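PDB 7AJ0: arylsulfatase from Pseudoalteromonas sp. MB47, which probably removes sulfate groups from fucoidan in an exo-acting manner, as a calcium-binding sulfatase that assembles into a hexamer. Local coordinates for residues A[175-179]-A[243-247]; A[182-187]-A[272-276]; A[418-422]-A[432-436]. All coordinates share one frame; numbering follows the deposited sequence.

Interaction 1. Residues A[175-179]-A[243-247]; sequences YFYGL and VLRDE
Glu247 meets two tyrosines of the neighbouring strand at once, using a different part of its side chain for each. Its CG stands over the middle of the Tyr177 ring, 3.4 Å from the centroid and almost exactly on the ring normal, a CH-pi contact. The carboxylate then continues across the same face, its plane only 10° from that of the ring, and brings OE2 to 3.5 Å from Tyr177 CE2. The other oxygen is taken by Tyr175, whose OH donates a 2.9 Å hydrogen bond to Glu247 OE1, arriving from above the carboxylate plane.

A bend at chi2 (-68°) folds the glutamate so that methylene and carboxylate can share one ring. Around the rest of Tyr177, Leu244 CD2 lies at the ring edge, 4.0 Å from Tyr177 CD1, while Val243 CG1 packs obliquely near the hydroxyl end. Further along, the ends of Leu179 and Leu244 approach each other, and Leu244 CD2 also rests 4.0 Å from Gly178 CA, where the chain turns a corner.

The axes of 175-177 and 243-247 run nearly antiparallel, 10.3 Å apart at their closest. Backbone bonds to Leu154 and Gly219 hold the strand between its two neighbours, and Leu244 and Glu247 both touch Ile155 of strand 151-155, which packs the helix on the sheet of the alpha/beta sulfatase fold. The chemistry implies a partly exposed glutamate at the border of a buried contact: the Tyr175 hydroxyl would probably stabilise its charge, while its aliphatic part serves as an apolar cover for an aromatic ring.

Interaction 2. Residues A[182-187]-A[272-276]; sequences VQSDYT and HNDNY
His272 and Gln183 have the largest areas buried here, and each meets the opposite segment in its own way. The imidazole of His272 receives a methyl group on one face: Val182 CG2 sits over the ring, 3.5 Å from its centroid and 14° off the normal. CG2, the branch anti to the backbone N of Val182, is the one that stands over the imidazole; the two side chains meet at about a right angle. Rotation of the imidazole is fixed from within its own segment, where His272 ND1 donates to Asn273 O at 2.9 Å, in the ring plane and on a carbonyl lone pair. Next to it, Ser184 OG comes within 3.4 Å of His272 CE1.

Gln183 spreads over the backbone of the other segment, its CG 3.6 Å from Asn273 O. A bend at chi2 (95°) turns its amide so that NE2 reaches Asp274 O at 3.0 Å. A water accepts from the same NE2 and donates to Tyr276 O. Gln183 OE1 is hydrogen-bonded to Ser269 OG, and Ser184 OG to Glu486 of a third subunit. The segment 272-276 belongs to the loop after strand 262-267 in the alkaline phosphatase-like sulfatase fold, and the side chain of His272 is about 5 Å from the bound calcium, touching Asp60 and Asp61 of the metal site.

A cis peptide bond precedes Asp274, which pairs with Thr187. Thr187 OG1 donates a 2.8 Å bond to Asp274 OD2, approaching from above the carboxylate plane. Asn273 ND2 donates to OD1, while Tyr195 OH also hydrogen-bonds to OD2 and Gln194 NE2 to OD1.

Interaction 3. Residues A[418-422]-A[432-436]; sequences RQVVY and LRWLD
The indole of Trp434 takes Gln419 O at its edge, 3.5 Å from CD1 and near the ring plane. In that plane too lies a water that accepts from Trp434 NE1 at 3.0 Å and donates to Gln419 OE1. One face of the indole carries Leu435 CD1, and Phe495 and Phe14 stack edge-to-face with the ring. The Gln419 amide stands almost perpendicular to the indole, with Asp16 N as a further partner of OE1. On the Tyr422 ring, which also stacks with His499, Val420 CG1 lies over one face toward the rim, while Leu432 CB approaches obliquely, 4.1 Å from Tyr422 CD1.

These groups project from the beta hairpin of strands 420-425 and 428-434. Val421 and Arg433 form a hydrogen-bonded pair: Val421 N donates to Arg433 O at 3.0 Å and Arg433 N to Val421 O at 2.8 Å. Arg433, extended throughout, carries its guanidinium beyond the pair to Leu435 O, Asp436 OD1 and Tyr97.

Chemically, the two faces differ: Val420, Tyr422, Leu432 and Trp434 build a largely apolar side, from which Val420, Tyr422 and Trp434 meet helix 489-505, whereas Arg433 on the other carries a charge that Asp436 would partly balance.

How the interactions relate
Interactions 1 and 2 are close neighbours, their centres 16 Å apart, and they touch where Leu179 CD2 packs 3.8 Å from Tyr186 CE1. Helix 183-187 is the next element after strand 175-177, and the segments of interactions 1 and 2 alternate along the chain, so the two contacts interlock within the sulfatase domain. Interaction 1 packs a helix on the large mixed sheet; interaction 2 joins a loop and a short helix close to the calcium and to other subunits. Interaction 3 follows later in the sequence, on the opposite side of the chain's centre and 33 to 35 Å from the other centres. The first two thus tie sequence-distant parts of the metal-bearing domain together, while interaction 3 closes a hairpin in the four-stranded C-terminal sheet.

Interaction 1. Residues A[175-179]-A[243-247]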
ATOM      1  N   TYR A 175      21.908 -13.098  45.589  1.00 28.27           N
ATOM      2  CA  TYR A 175      22.515 -14.082  44.706  1.00 28.24           C
ATOM      3  C   TYR A 175      22.110 -13.804  43.270  1.00 27.64           C
ATOM      4  O   TYR A 175      20.934 -13.557  42.992  1.00 27.06           O
ATOM      5  CB  TYR A 175      22.094 -15.502  45.113  1.00 28.20           C
ATOM      6  CG  TYR A 175      22.784 -16.605  44.347  1.00 28.30           C
ATOM      7  CD1 TYR A 175      24.162 -16.749  44.400  1.00 28.95           C
ATOM      8  CD2 TYR A 175      22.060 -17.513  43.587  1.00 27.81           C
ATOM      9  CE1 TYR A 175      24.802 -17.756  43.707  1.00 30.55           C
ATOM     10  CE2 TYR A 175      22.692 -18.527  42.892  1.00 27.95           C
ATOM     11  CZ  TYR A 175      24.063 -18.642  42.958  1.00 28.59           C
ATOM     12  OH  TYR A 175      24.703 -19.644  42.270  1.00 30.97           O
ATOM     13  N   PHE A 176      23.089 -13.840  42.366  1.00 27.83           N
ATOM     14  CA  PHE A 176      22.834 -13.775  40.936  1.00 27.36           C
ATOM     15  C   PHE A 176      23.496 -14.958  40.245  1.00 27.50           C
ATOM     16  O   PHE A 176      24.610 -15.357  40.603  1.00 28.11           O
ATOM     17  CB  PHE A 176      23.354 -12.481  40.306  1.00 27.47           C
ATOM     18  CG  PHE A 176      23.339 -12.498  38.800  1.00 27.14           C
ATOM     19  CD1 PHE A 176      22.151 -12.683  38.111  1.00 26.47           C
ATOM     20  CD2 PHE A 176      24.507 -12.333  38.075  1.00 27.57           C
ATOM     21  CE1 PHE A 176      22.126 -12.701  36.730  1.00 26.21           C
ATOM     22  CE2 PHE A 176      24.488 -12.351  36.692  1.00 30.83           C
ATOM     23  CZ  PHE A 176      23.294 -12.536  36.020  1.00 26.64           C
ATOM     24  N   TYR A 177      22.805 -15.511  39.253  1.00 26.98           N
ATOM     25  CA  TYR A 177      23.368 -16.577  38.429  1.00 27.10           C
ATOM     26  C   TYR A 177      22.635 -16.541  37.095  1.00 26.54           C
ATOM     27  O   TYR A 177      21.460 -16.914  37.033  1.00 26.05           O
ATOM     28  CB  TYR A 177      23.214 -17.936  39.104  1.00 27.24           C
ATOM     29  CG  TYR A 177      23.925 -19.055  38.371  1.00 27.50           C
ATOM     30  CD1 TYR A 177      23.467 -19.508  37.142  1.00 27.12           C
ATOM     31  CD2 TYR A 177      25.055 -19.657  38.909  1.00 28.19           C
ATOM     32  CE1 TYR A 177      24.115 -20.522  36.467  1.00 27.41           C
ATOM     33  CE2 TYR A 177      25.709 -20.677  38.240  1.00 28.48           C
ATOM     34  CZ  TYR A 177      25.232 -21.104  37.021  1.00 28.08           C
ATOM     35  OH  TYR A 177      25.871 -22.115  36.346  1.00 28.41           O
ATOM     36  N   GLY A 178      23.313 -16.102  36.045  1.00 26.66           N
ATOM     37  CA  GLY A 178      22.682 -16.135  34.733  1.00 26.20           C
ATOM     38  C   GLY A 178      23.407 -15.247  33.736  1.00 26.39           C
ATOM     39  O   GLY A 178      24.614 -15.027  33.843  1.00 26.97           O
ATOM     40  N   LEU A 179      22.635 -14.750  32.772  1.00 25.94           N
ATOM     41  CA  LEU A 179      23.187 -14.020  31.642  1.00 26.10           C
ATOM     42  C   LEU A 179      23.244 -12.533  31.955  1.00 26.17           C
ATOM     43  O   LEU A 179      22.192 -11.921  32.183  1.00 25.73           O
ATOM     44  CB  LEU A 179      22.339 -14.239  30.400  1.00 25.65           C
ATOM     45  CG  LEU A 179      22.058 -15.660  29.919  1.00 25.54           C
ATOM     46  CD1 LEU A 179      21.048 -16.373  30.797  1.00 25.19           C
ATOM     47  CD2 LEU A 179      21.573 -15.620  28.469  1.00 25.31           C
ATOM     48  N   VAL A 243      20.627 -25.589  33.355  1.00 26.41           N
ATOM     49  CA  VAL A 243      21.549 -25.125  34.386  1.00 26.76           C
ATOM     50  C   VAL A 243      20.871 -24.103  35.285  1.00 26.41           C
ATOM     51  O   VAL A 243      21.038 -24.127  36.511  1.00 26.65           O
ATOM     52  CB  VAL A 243      22.821 -24.551  33.737  1.00 27.10           C
ATOM     53  CG1 VAL A 243      23.705 -23.894  34.784  1.00 37.73           C
ATOM     54  CG2 VAL A 243      23.570 -25.647  33.002  1.00 27.56           C
ATOM     55  N   LEU A 244      20.101 -23.186  34.696  1.00 25.89           N
ATOM     56  CA  LEU A 244      19.368 -22.213  35.501  1.00 25.57           C
ATOM     57  C   LEU A 244      18.357 -22.908  36.402  1.00 25.47           C
ATOM     58  O   LEU A 244      18.212 -22.555  37.577  1.00 25.55           O
ATOM     59  CB  LEU A 244      18.669 -21.203  34.594  1.00 25.07           C
ATOM     60  CG  LEU A 244      19.577 -20.336  33.724  1.00 25.18           C
ATOM     61  CD1 LEU A 244      18.752 -19.538  32.725  1.00 24.70           C
ATOM     62  CD2 LEU A 244      20.417 -19.408  34.580  1.00 25.48           C
ATOM     63  N   ARG A 245      17.642 -23.896  35.863  1.00 25.34           N
ATOM     64  CA  ARG A 245      16.708 -24.668  36.675  1.00 25.33           C
ATOM     65  C   ARG A 245      17.419 -25.281  37.874  1.00 25.86           C
ATOM     66  O   ARG A 245      16.936 -25.194  39.009  1.00 25.91           O
ATOM     67  CB  ARG A 245      16.051 -25.749  35.814  1.00 25.26           C
ATOM     68  CG  ARG A 245      14.968 -26.573  36.499  1.00 25.27           C
ATOM     69  CD  ARG A 245      15.522 -27.755  37.296  1.00 25.83           C
ATOM     70  NE  ARG A 245      16.657 -28.404  36.647  1.00 26.21           N
ATOM     71  CZ  ARG A 245      16.579 -29.141  35.544  1.00 26.24           C
ATOM     72  NH1 ARG A 245      15.413 -29.329  34.944  1.00 35.26           N
ATOM     73  NH2 ARG A 245      17.676 -29.684  35.035  1.00 26.64           N
ATOM     74  N   ASP A 246      18.585 -25.888  37.643  1.00 26.32           N
ATOM     75  CA  ASP A 246      19.335 -26.489  38.740  1.00 26.90           C
ATOM     76  C   ASP A 246      19.679 -25.457  39.807  1.00 27.01           C
ATOM     77  O   ASP A 246      19.600 -25.744  41.007  1.00 27.31           O
ATOM     78  CB  ASP A 246      20.611 -27.144  38.206  1.00 30.74           C
ATOM     79  CG  ASP A 246      20.334 -28.386  37.377  1.00 29.38           C
ATOM     80  OD1 ASP A 246      19.245 -28.979  37.530  1.00 29.94           O
ATOM     81  OD2 ASP A 246      21.213 -28.776  36.579  1.00 30.55           O
ATOM     82  N   GLU A 247      20.067 -24.249  39.391  1.00 26.82           N
ATOM     83  CA  GLU A 247      20.478 -23.236  40.358  1.00 27.00           C
ATOM     84  C   GLU A 247      19.291 -22.718  41.162  1.00 26.67           C
ATOM     85  O   GLU A 247      19.421 -22.446  42.361  1.00 26.97           O
ATOM     86  CB  GLU A 247      21.190 -22.088  39.646  1.00 26.94           C
ATOM     87  CG  GLU A 247      22.604 -22.423  39.196  1.00 27.47           C
ATOM     88  CD  GLU A 247      23.561 -22.616  40.361  1.00 28.34           C
ATOM     89  OE1 GLU A 247      23.338 -22.004  41.428  1.00 28.22           O
ATOM     90  OE2 GLU A 247      24.537 -23.381  40.208  1.00 35.49           O
TER

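Interaction 2. Residues A[182-187]-A[272-276]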
ATOM      1  N   VAL A 182      22.068 -11.307  27.018  1.00 25.54           N
ATOM      2  CA  VAL A 182      20.886 -11.910  26.395  1.00 25.03           C
ATOM      3  C   VAL A 182      21.332 -13.060  25.509  1.00 25.24           C
ATOM      4  O   VAL A 182      22.482 -13.125  25.089  1.00 25.75           O
ATOM      5  CB  VAL A 182      20.088 -10.836  25.606  1.00 24.77           C
ATOM      6  CG1 VAL A 182      20.962 -10.218  24.507  1.00 25.23           C
ATOM      7  CG2 VAL A 182      18.810 -11.411  25.019  1.00 24.29           C
ATOM      8  N   GLN A 183      20.405 -13.982  25.223  1.00 24.87           N
ATOM      9  CA  GLN A 183      20.739 -15.178  24.449  1.00 25.08           C
ATOM     10  C   GLN A 183      21.396 -14.821  23.117  1.00 25.45           C
ATOM     11  O   GLN A 183      22.420 -15.402  22.739  1.00 25.94           O
ATOM     12  CB  GLN A 183      19.480 -16.014  24.225  1.00 24.64           C
ATOM     13  CG  GLN A 183      19.639 -17.216  23.297  1.00 24.86           C
ATOM     14  CD  GLN A 183      19.927 -18.512  24.039  1.00 25.01           C
ATOM     15  OE1 GLN A 183      19.992 -18.542  25.270  1.00 24.95           O
ATOM     16  NE2 GLN A 183      20.097 -19.594  23.288  1.00 25.25           N
ATOM     17  N   SER A 184      20.802 -13.882  22.377  1.00 25.26           N
ATOM     18  CA  SER A 184      21.322 -13.548  21.055  1.00 25.63           C
ATOM     19  C   SER A 184      22.768 -13.070  21.117  1.00 26.25           C
ATOM     20  O   SER A 184      23.515 -13.225  20.145  1.00 26.73           O
ATOM     21  CB  SER A 184      20.439 -12.484  20.402  1.00 27.76           C
ATOM     22  OG  SER A 184      20.246 -11.382  21.273  1.00 27.99           O
ATOM     23  N   ASP A 185      23.179 -12.486  22.245  1.00 26.32           N
ATOM     24  CA  ASP A 185      24.566 -12.056  22.385  1.00 26.97           C
ATOM     25  C   ASP A 185      25.515 -13.246  22.323  1.00 27.42           C
ATOM     26  O   ASP A 185      26.624 -13.139  21.786  1.00 28.06           O
ATOM     27  CB  ASP A 185      24.740 -11.290  23.697  1.00 26.97           C
ATOM     28  CG  ASP A 185      26.101 -10.632  23.815  1.00 32.63           C
ATOM     29  OD1 ASP A 185      26.860 -10.646  22.822  1.00 38.51           O
ATOM     30  OD2 ASP A 185      26.412 -10.103  24.903  1.00 38.24           O
ATOM     31  N   TYR A 186      25.092 -14.394  22.860  1.00 27.15           N
ATOM     32  CA  TYR A 186      25.920 -15.590  22.798  1.00 27.59           C
ATOM     33  C   TYR A 186      25.844 -16.264  21.431  1.00 27.73           C
ATOM     34  O   TYR A 186      26.873 -16.673  20.880  1.00 28.35           O
ATOM     35  CB  TYR A 186      25.492 -16.590  23.878  1.00 27.31           C
ATOM     36  CG  TYR A 186      25.748 -16.147  25.299  1.00 28.09           C
ATOM     37  CD1 TYR A 186      24.851 -15.318  25.960  1.00 26.83           C
ATOM     38  CD2 TYR A 186      26.873 -16.575  25.988  1.00 27.89           C
ATOM     39  CE1 TYR A 186      25.075 -14.918  27.260  1.00 27.79           C
ATOM     40  CE2 TYR A 186      27.107 -16.178  27.290  1.00 28.69           C
ATOM     41  CZ  TYR A 186      26.203 -15.349  27.921  1.00 31.25           C
ATOM     42  OH  TYR A 186      26.424 -14.947  29.218  1.00 28.59           O
ATOM     43  N   THR A 187      24.639 -16.393  20.871  1.00 27.21           N
ATOM     44  CA  THR A 187      24.452 -17.243  19.701  1.00 27.34           C
ATOM     45  C   THR A 187      25.015 -16.630  18.426  1.00 27.80           C
ATOM     46  O   THR A 187      25.317 -17.370  17.484  1.00 28.16           O
ATOM     47  CB  THR A 187      22.965 -17.556  19.511  1.00 26.72           C
ATOM     48  OG1 THR A 187      22.223 -16.336  19.399  1.00 32.52           O
ATOM     49  CG2 THR A 187      22.437 -18.362  20.691  1.00 26.37           C
ATOM     50  N   HIS A 272      13.922 -16.324  23.763  1.00 22.95           N
ATOM     51  CA  HIS A 272      14.694 -15.391  22.955  1.00 23.17           C
ATOM     52  C   HIS A 272      15.490 -16.147  21.896  1.00 23.56           C
ATOM     53  O   HIS A 272      15.956 -17.267  22.119  1.00 23.75           O
ATOM     54  CB  HIS A 272      15.643 -14.582  23.839  1.00 23.32           C
ATOM     55  CG  HIS A 272      15.994 -13.237  23.283  1.00 23.44           C
ATOM     56  ND1 HIS A 272      16.794 -13.073  22.173  1.00 23.81           N
ATOM     57  CD2 HIS A 272      15.659 -11.991  23.693  1.00 23.30           C
ATOM     58  CE1 HIS A 272      16.933 -11.783  21.921  1.00 23.88           C
ATOM     59  NE2 HIS A 272      16.253 -11.106  22.828  1.00 23.58           N
ATOM     60  N   ASN A 273      15.640 -15.527  20.730  1.00 23.71           N
ATOM     61  CA  ASN A 273      16.473 -16.112  19.684  1.00 24.16           C
ATOM     62  C   ASN A 273      17.945 -15.977  20.059  1.00 24.57           C
ATOM     63  O   ASN A 273      18.335 -15.059  20.783  1.00 24.55           O
ATOM     64  CB  ASN A 273      16.206 -15.427  18.345  1.00 28.25           C
ATOM     65  CG  ASN A 273      16.957 -14.116  18.200  1.00 24.47           C
ATOM     66  OD1 ASN A 273      16.649 -13.132  18.873  1.00 24.23           O
ATOM     67  ND2 ASN A 273      17.943 -14.094  17.311  1.00 24.97           N
ATOM     68  N   ASP A 274      18.773 -16.906  19.575  1.00 24.99           N
ATOM     69  CA  ASP A 274      18.363 -18.070  18.796  1.00 28.21           C
ATOM     70  C   ASP A 274      18.085 -19.230  19.747  1.00 24.95           C
ATOM     71  O   ASP A 274      18.927 -19.570  20.578  1.00 25.15           O
ATOM     72  CB  ASP A 274      19.454 -18.439  17.791  1.00 25.69           C
ATOM     73  CG  ASP A 274      19.833 -17.272  16.898  1.00 35.65           C
ATOM     74  OD1 ASP A 274      18.939 -16.744  16.202  1.00 25.69           O
ATOM     75  OD2 ASP A 274      21.016 -16.867  16.910  1.00 27.72           O
ATOM     76  N   ASN A 275      16.905 -19.833  19.624  1.00 24.66           N
ATOM     77  CA  ASN A 275      16.480 -20.861  20.563  1.00 24.53           C
ATOM     78  C   ASN A 275      17.200 -22.174  20.297  1.00 25.00           C
ATOM     79  O   ASN A 275      17.203 -22.677  19.169  1.00 25.27           O
ATOM     80  CB  ASN A 275      14.968 -21.072  20.480  1.00 24.16           C
ATOM     81  CG  ASN A 275      14.200 -20.054  21.282  1.00 23.70           C
ATOM     82  OD1 ASN A 275      14.169 -20.115  22.512  1.00 29.34           O
ATOM     83  ND2 ASN A 275      13.574 -19.107  20.595  1.00 23.51           N
ATOM     84  N   TYR A 276      17.804 -22.733  21.346  1.00 25.14           N
ATOM     85  CA  TYR A 276      18.474 -24.030  21.288  1.00 25.60           C
ATOM     86  C   TYR A 276      18.059 -24.835  22.510  1.00 25.49           C
ATOM     87  O   TYR A 276      18.709 -24.773  23.563  1.00 25.58           O
ATOM     88  CB  TYR A 276      19.989 -23.865  21.204  1.00 26.10           C
ATOM     89  CG  TYR A 276      20.456 -23.546  19.808  1.00 26.42           C
ATOM     90  CD1 TYR A 276      20.743 -24.561  18.908  1.00 26.87           C
ATOM     91  CD2 TYR A 276      20.589 -22.234  19.380  1.00 26.31           C
ATOM     92  CE1 TYR A 276      21.160 -24.280  17.627  1.00 27.22           C
ATOM     93  CE2 TYR A 276      21.005 -21.941  18.098  1.00 26.65           C
ATOM     94  CZ  TYR A 276      21.289 -22.968  17.225  1.00 27.11           C
ATOM     95  OH  TYR A 276      21.703 -22.684  15.947  1.00 27.50           O
TER
HETATM   96  O   HOH W   1      19.851 -22.294  24.529  1.00 22.07           O

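Interaction 3. Residues A[418-422]-A[432-436]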
ATOM      1  N   ARG A 418      -5.388  -0.339  39.603  1.00 23.08           N
ATOM      2  CA  ARG A 418      -4.742   0.470  38.577  1.00 22.95           C
ATOM      3  C   ARG A 418      -5.800   1.020  37.633  1.00 22.96           C
ATOM      4  O   ARG A 418      -6.625   0.266  37.106  1.00 22.82           O
ATOM      5  CB  ARG A 418      -3.712  -0.348  37.797  1.00 22.59           C
ATOM      6  CG  ARG A 418      -3.114   0.386  36.606  1.00 22.48           C
ATOM      7  CD  ARG A 418      -1.970  -0.397  35.975  1.00 22.21           C
ATOM      8  NE  ARG A 418      -0.767  -0.388  36.805  1.00 22.33           N
ATOM      9  CZ  ARG A 418       0.102   0.617  36.853  1.00 22.53           C
ATOM     10  NH1 ARG A 418       1.167   0.536  37.637  1.00 27.03           N
ATOM     11  NH2 ARG A 418      -0.094   1.706  36.122  1.00 22.62           N
ATOM     12  N   GLN A 419      -5.767   2.333  37.419  1.00 23.16           N
ATOM     13  CA  GLN A 419      -6.744   2.997  36.572  1.00 23.25           C
ATOM     14  C   GLN A 419      -6.260   3.166  35.140  1.00 23.02           C
ATOM     15  O   GLN A 419      -7.081   3.160  34.215  1.00 22.99           O
ATOM     16  CB  GLN A 419      -7.084   4.369  37.160  1.00 23.69           C
ATOM     17  CG  GLN A 419      -8.318   5.012  36.571  1.00 23.90           C
ATOM     18  CD  GLN A 419      -8.711   6.283  37.299  1.00 26.65           C
ATOM     19  OE1 GLN A 419      -9.891   6.523  37.552  1.00 27.38           O
ATOM     20  NE2 GLN A 419      -7.721   7.104  37.636  1.00 24.55           N
ATOM     21  N   VAL A 420      -4.954   3.315  34.933  1.00 22.91           N
ATOM     22  CA  VAL A 420      -4.406   3.603  33.615  1.00 22.78           C
ATOM     23  C   VAL A 420      -3.065   2.901  33.463  1.00 22.54           C
ATOM     24  O   VAL A 420      -2.305   2.754  34.425  1.00 22.60           O
ATOM     25  CB  VAL A 420      -4.238   5.125  33.383  1.00 23.11           C
ATOM     26  CG1 VAL A 420      -3.644   5.391  32.009  1.00 23.02           C
ATOM     27  CG2 VAL A 420      -5.566   5.852  33.546  1.00 23.40           C
ATOM     28  N   VAL A 421      -2.782   2.460  32.241  1.00 22.33           N
ATOM     29  CA  VAL A 421      -1.472   1.953  31.859  1.00 22.17           C
ATOM     30  C   VAL A 421      -0.866   2.954  30.887  1.00 22.32           C
ATOM     31  O   VAL A 421      -1.505   3.327  29.897  1.00 22.35           O
ATOM     32  CB  VAL A 421      -1.558   0.555  31.224  1.00 21.86           C
ATOM     33  CG1 VAL A 421      -0.191   0.113  30.720  1.00 21.75           C
ATOM     34  CG2 VAL A 421      -2.104  -0.446  32.227  1.00 21.77           C
ATOM     35  N   TYR A 422       0.351   3.400  31.179  1.00 22.47           N
ATOM     36  CA  TYR A 422       1.060   4.352  30.335  1.00 22.69           C
ATOM     37  C   TYR A 422       2.147   3.624  29.559  1.00 22.54           C
ATOM     38  O   TYR A 422       2.943   2.878  30.141  1.00 26.72           O
ATOM     39  CB  TYR A 422       1.662   5.478  31.173  1.00 23.07           C
ATOM     40  CG  TYR A 422       0.613   6.283  31.896  1.00 23.28           C
ATOM     41  CD1 TYR A 422      -0.092   7.284  31.244  1.00 23.50           C
ATOM     42  CD2 TYR A 422       0.316   6.032  33.228  1.00 23.32           C
ATOM     43  CE1 TYR A 422      -1.059   8.014  31.898  1.00 23.74           C
ATOM     44  CE2 TYR A 422      -0.644   6.761  33.892  1.00 23.57           C
ATOM     45  CZ  TYR A 422      -1.330   7.749  33.223  1.00 23.78           C
ATOM     46  OH  TYR A 422      -2.294   8.480  33.878  1.00 28.71           O
ATOM     47  N   LEU A 432      -1.726   5.237  26.015  1.00 22.80           N
ATOM     48  CA  LEU A 432      -2.196   4.825  27.328  1.00 22.67           C
ATOM     49  C   LEU A 432      -3.441   3.972  27.140  1.00 22.50           C
ATOM     50  O   LEU A 432      -4.086   4.004  26.089  1.00 22.56           O
ATOM     51  CB  LEU A 432      -2.497   6.026  28.232  1.00 22.99           C
ATOM     52  CG  LEU A 432      -3.606   6.988  27.806  1.00 23.28           C
ATOM     53  CD1 LEU A 432      -4.985   6.504  28.229  1.00 23.22           C
ATOM     54  CD2 LEU A 432      -3.330   8.380  28.368  1.00 23.69           C
ATOM     55  N   ARG A 433      -3.766   3.194  28.170  1.00 22.34           N
ATOM     56  CA  ARG A 433      -5.018   2.458  28.216  1.00 22.27           C
ATOM     57  C   ARG A 433      -5.795   2.870  29.458  1.00 22.44           C
ATOM     58  O   ARG A 433      -5.234   2.944  30.556  1.00 22.45           O
ATOM     59  CB  ARG A 433      -4.820   0.942  28.231  1.00 23.29           C
ATOM     60  CG  ARG A 433      -6.154   0.211  28.354  1.00 26.24           C
ATOM     61  CD  ARG A 433      -6.041  -1.292  28.246  1.00 21.74           C
ATOM     62  NE  ARG A 433      -7.309  -1.920  28.607  1.00 24.85           N
ATOM     63  CZ  ARG A 433      -7.546  -3.226  28.561  1.00 21.73           C
ATOM     64  NH1 ARG A 433      -6.598  -4.057  28.160  1.00 21.52           N
ATOM     65  NH2 ARG A 433      -8.733  -3.698  28.914  1.00 32.13           N
ATOM     66  N   TRP A 434      -7.090   3.107  29.279  1.00 22.62           N
ATOM     67  CA  TRP A 434      -7.985   3.508  30.360  1.00 22.86           C
ATOM     68  C   TRP A 434      -9.303   2.784  30.142  1.00 22.90           C
ATOM     69  O   TRP A 434      -9.899   2.888  29.065  1.00 22.99           O
ATOM     70  CB  TRP A 434      -8.167   5.023  30.377  1.00 23.22           C
ATOM     71  CG  TRP A 434      -9.277   5.487  31.250  1.00 23.55           C
ATOM     72  CD1 TRP A 434      -9.497   5.143  32.549  1.00 23.60           C
ATOM     73  CD2 TRP A 434     -10.320   6.398  30.891  1.00 23.92           C
ATOM     74  NE1 TRP A 434     -10.619   5.775  33.020  1.00 23.99           N
ATOM     75  CE2 TRP A 434     -11.143   6.554  32.023  1.00 24.19           C
ATOM     76  CE3 TRP A 434     -10.639   7.096  29.723  1.00 24.11           C
ATOM     77  CZ2 TRP A 434     -12.264   7.378  32.021  1.00 24.64           C
ATOM     78  CZ3 TRP A 434     -11.752   7.912  29.723  1.00 24.54           C
ATOM     79  CH2 TRP A 434     -12.552   8.047  30.865  1.00 24.80           C
ATOM     80  N   LEU A 435      -9.751   2.049  31.156  1.00 22.90           N
ATOM     81  CA  LEU A 435     -10.916   1.169  31.033  1.00 22.96           C
ATOM     82  C   LEU A 435     -10.552   0.157  29.948  1.00 22.68           C
ATOM     83  O   LEU A 435      -9.501  -0.495  30.054  1.00 22.40           O
ATOM     84  CB  LEU A 435     -12.168   1.992  30.776  1.00 23.35           C
ATOM     85  CG  LEU A 435     -12.502   3.056  31.824  1.00 32.87           C
ATOM     86  CD1 LEU A 435     -13.557   4.030  31.306  1.00 24.40           C
ATOM     87  CD2 LEU A 435     -12.966   2.401  33.119  1.00 23.79           C
ATOM     88  N   ASP A 436     -11.354   0.003  28.900  1.00 22.80           N
ATOM     89  CA  ASP A 436     -11.045  -0.894  27.795  1.00 22.61           C
ATOM     90  C   ASP A 436     -10.746  -0.119  26.516  1.00 22.67           C
ATOM     91  O   ASP A 436     -10.957  -0.622  25.411  1.00 22.69           O
ATOM     92  CB  ASP A 436     -12.197  -1.876  27.588  1.00 22.77           C
ATOM     93  CG  ASP A 436     -12.498  -2.691  28.839  1.00 30.29           C
ATOM     94  OD1 ASP A 436     -11.543  -3.083  29.545  1.00 31.96           O
ATOM     95  OD2 ASP A 436     -13.689  -2.936  29.122  1.00 39.53           O
TER
HETATM   96  O   HOH W   2     -11.877   5.299  35.699  1.00 23.77           O